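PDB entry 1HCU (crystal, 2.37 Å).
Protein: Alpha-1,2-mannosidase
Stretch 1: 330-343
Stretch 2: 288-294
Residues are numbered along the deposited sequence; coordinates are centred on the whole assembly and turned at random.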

# COMPACT_ATOMS: atom_id res chain seq x y z
N ASP A 330 0.76 16.32 13.23
CA ASP A 330 1.23 15.89 14.55
C ASP A 330 0.81 14.46 14.86
O ASP A 330 1.61 13.65 15.35
CB ASP A 330 0.69 16.79 15.67
CG ASP A 330 1.19 18.21 15.58
OD1 ASP A 330 2.22 18.44 14.91
OD2 ASP A 330 0.55 19.09 16.19
N PHE A 331 -0.46 14.15 14.59
CA PHE A 331 -0.98 12.82 14.86
C PHE A 331 -0.26 11.79 13.99
O PHE A 331 0.09 10.72 14.46
CB PHE A 331 -2.50 12.77 14.63
CG PHE A 331 -3.13 11.49 15.07
CD1 PHE A 331 -3.51 10.53 14.14
CD2 PHE A 331 -3.30 11.21 16.42
CE1 PHE A 331 -4.04 9.31 14.55
CE2 PHE A 331 -3.83 9.98 16.84
CZ PHE A 331 -4.20 9.04 15.90
N GLY A 332 -0.03 12.13 12.72
CA GLY A 332 0.67 11.22 11.84
C GLY A 332 2.10 10.96 12.29
O GLY A 332 2.59 9.82 12.22
N ILE A 333 2.79 12.00 12.77
CA ILE A 333 4.16 11.87 13.25
C ILE A 333 4.21 10.91 14.45
O ILE A 333 5.11 10.08 14.57
CB ILE A 333 4.74 13.24 13.70
CG1 ILE A 333 4.93 14.16 12.49
CG2 ILE A 333 6.07 13.06 14.41
CD1 ILE A 333 5.84 13.57 11.42
N LYS A 334 3.22 11.03 15.33
CA LYS A 334 3.13 10.19 16.51
C LYS A 334 2.91 8.75 16.09
O LYS A 334 3.47 7.82 16.67
CB LYS A 334 1.97 10.68 17.40
CG LYS A 334 1.70 9.82 18.63
CD LYS A 334 2.95 9.66 19.48
CE LYS A 334 2.77 8.62 20.57
NZ LYS A 334 2.01 9.12 21.75
N LEU A 335 2.10 8.56 15.05
CA LEU A 335 1.79 7.23 14.55
C LEU A 335 3.03 6.58 13.94
O LEU A 335 3.34 5.42 14.22
CB LEU A 335 0.68 7.33 13.51
CG LEU A 335 -0.65 6.61 13.75
CD1 LEU A 335 -1.09 6.73 15.21
CD2 LEU A 335 -1.70 7.21 12.82
N ALA A 336 3.73 7.33 13.09
CA ALA A 336 4.92 6.82 12.44
C ALA A 336 5.93 6.39 13.51
O ALA A 336 6.54 5.32 13.42
CB ALA A 336 5.51 7.89 11.55
N SER A 337 6.08 7.23 14.52
CA SER A 337 7.00 6.99 15.62
C SER A 337 6.61 5.78 16.46
O SER A 337 7.45 4.94 16.79
CB SER A 337 7.06 8.22 16.52
OG SER A 337 7.84 7.98 17.67
N SER A 338 5.33 5.69 16.80
CA SER A 338 4.86 4.58 17.62
C SER A 338 5.02 3.24 16.94
O SER A 338 5.48 2.27 17.55
CB SER A 338 3.40 4.80 18.01
OG SER A 338 3.29 5.78 19.02
N TYR A 339 4.64 3.17 15.67
CA TYR A 339 4.75 1.94 14.92
C TYR A 339 6.21 1.56 14.66
O TYR A 339 6.54 0.38 14.51
CB TYR A 339 3.95 2.05 13.62
CG TYR A 339 2.47 1.77 13.83
CD1 TYR A 339 1.98 0.48 13.76
CD2 TYR A 339 1.58 2.80 14.17
CE1 TYR A 339 0.65 0.19 14.01
CE2 TYR A 339 0.23 2.52 14.43
CZ TYR A 339 -0.22 1.21 14.34
OH TYR A 339 -1.53 0.90 14.60
N PHE A 340 7.10 2.55 14.64
CA PHE A 340 8.51 2.23 14.45
C PHE A 340 9.03 1.56 15.72
O PHE A 340 9.97 0.78 15.68
CB PHE A 340 9.34 3.47 14.16
CG PHE A 340 10.81 3.18 14.06
CD1 PHE A 340 11.33 2.54 12.93
CD2 PHE A 340 11.66 3.48 15.11
CE1 PHE A 340 12.68 2.21 12.86
CE2 PHE A 340 13.01 3.15 15.06
CZ PHE A 340 13.52 2.52 13.93
N GLY A 341 8.38 1.86 16.85
CA GLY A 341 8.77 1.28 18.12
C GLY A 341 8.57 -0.23 18.14
O GLY A 341 9.15 -0.92 18.99
N THR A 342 7.75 -0.76 17.23
CA THR A 342 7.52 -2.21 17.18
C THR A 342 8.64 -2.84 16.34
O THR A 342 8.80 -4.06 16.30
CB THR A 342 6.14 -2.59 16.55
OG1 THR A 342 6.07 -2.12 15.20
CG2 THR A 342 5.00 -1.98 17.37
N TYR A 343 9.41 -1.98 15.68
CA TYR A 343 10.54 -2.41 14.86
C TYR A 343 11.78 -2.43 15.77
O TYR A 343 12.41 -3.47 15.98
CB TYR A 343 10.79 -1.41 13.73
CG TYR A 343 10.26 -1.79 12.36
CD1 TYR A 343 11.13 -2.19 11.35
CD2 TYR A 343 8.89 -1.73 12.07
CE1 TYR A 343 10.66 -2.52 10.08
CE2 TYR A 343 8.41 -2.06 10.80
CZ TYR A 343 9.30 -2.45 9.81
OH TYR A 343 8.85 -2.80 8.56
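Stretch 2 (288-294) KDLTFLS

Stretch 2 makes a turn at K288 and D289 and is extended from L290 on. The extended part runs across the helix of stretch 1, not along it. F292 and L293 form a short strand; the rest is loop or turn. The CA atoms of S338 and L290 come within 5.3 Å of each other, the nearest pair of CA atoms across the two stretches. The two stretches bury 540 Å² between them, and T291, F292 and L293 account for most of the share of stretch 2.

T291 covers the most surface. Its CA-to-CB bond points toward the helix, and its backbone N donates a nearly straight hydrogen bond to S338 OG (2.7 Å, 169°). K334 reaches across to the same residue: K334 NZ donates to T291 OG1 at 2.7 Å and makes a weak hydrogen bond to D289 O at 2.6 Å; the modelled positions of both acceptor oxygens are less sure. The lysine thus links the loop before the strand to the helix.

F292 starts out sideways, but its ring comes nearer to the helix. Its edge meets the face of the Y339 ring, with centroids 5.3 Å apart and planes at 77°. The closest atoms of this pair are F292 CD1 and Y339 CZ, at 4.0 Å. F292 CE1 also lies 3.4 Å from S338 O and 3.9 Å from T342 CG2.

L293 points toward the helix and packs on two apolar side chains. L293 CD2 lies 4.0 Å from F331 CZ, at the edge of that ring. L293 CD1 lies 4.1 Å from L335 CD2. The backbone is held as well: L293 N donates to Y339 OH at 3.2 Å, again nearly straight at 168°. S294, the next residue, points away and makes no contact.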

# COMPACT_ATOMS: atom_id res chain seq x y z
N LYS A 288 2.51 4.47 27.88
CA LYS A 288 1.53 5.48 27.52
C LYS A 288 2.02 6.42 26.42
O LYS A 288 1.22 6.90 25.60
CB LYS A 288 1.15 6.31 28.76
CG LYS A 288 -0.28 6.09 29.22
CD LYS A 288 -0.38 5.06 30.31
CE LYS A 288 0.14 5.60 31.63
NZ LYS A 288 -0.20 4.65 32.73
N ASP A 289 3.33 6.68 26.39
CA ASP A 289 3.91 7.56 25.38
C ASP A 289 3.68 7.04 23.97
O ASP A 289 3.87 7.77 22.99
CB ASP A 289 5.43 7.75 25.63
CG ASP A 289 6.21 6.43 25.69
OD1 ASP A 289 6.05 5.67 26.68
OD2 ASP A 289 6.99 6.15 24.74
N LEU A 290 3.27 5.79 23.86
CA LEU A 290 3.02 5.18 22.57
C LEU A 290 1.56 5.31 22.17
O LEU A 290 0.67 5.29 23.01
CB LEU A 290 3.39 3.71 22.60
CG LEU A 290 4.71 3.25 21.99
CD1 LEU A 290 5.82 4.26 22.17
CD2 LEU A 290 5.05 1.94 22.65
N THR A 291 1.33 5.43 20.87
CA THR A 291 -0.02 5.53 20.37
C THR A 291 -0.23 4.61 19.17
O THR A 291 0.45 4.74 18.16
CB THR A 291 -0.36 6.96 19.93
OG1 THR A 291 -0.27 7.85 21.06
CG2 THR A 291 -1.77 7.02 19.36
N PHE A 292 -1.18 3.68 19.30
CA PHE A 292 -1.52 2.74 18.22
C PHE A 292 -3.00 2.92 17.86
O PHE A 292 -3.76 3.56 18.58
CB PHE A 292 -1.31 1.28 18.66
CG PHE A 292 0.11 0.94 19.00
CD1 PHE A 292 1.14 1.15 18.07
CD2 PHE A 292 0.44 0.44 20.26
CE1 PHE A 292 2.46 0.86 18.40
CE2 PHE A 292 1.77 0.15 20.59
CZ PHE A 292 2.77 0.36 19.67
N LEU A 293 -3.40 2.34 16.73
CA LEU A 293 -4.79 2.42 16.30
C LEU A 293 -5.51 1.11 16.62
O LEU A 293 -5.07 0.03 16.21
CB LEU A 293 -4.88 2.72 14.79
CG LEU A 293 -4.33 4.08 14.32
CD1 LEU A 293 -4.68 4.34 12.85
CD2 LEU A 293 -4.92 5.17 15.19
N SER A 294 -6.61 1.21 17.37
CA SER A 294 -7.41 0.03 17.72
C SER A 294 -8.40 -0.22 16.59
O SER A 294 -8.63 0.67 15.76
CB SER A 294 -8.21 0.26 19.01
OG SER A 294 -7.37 0.36 20.15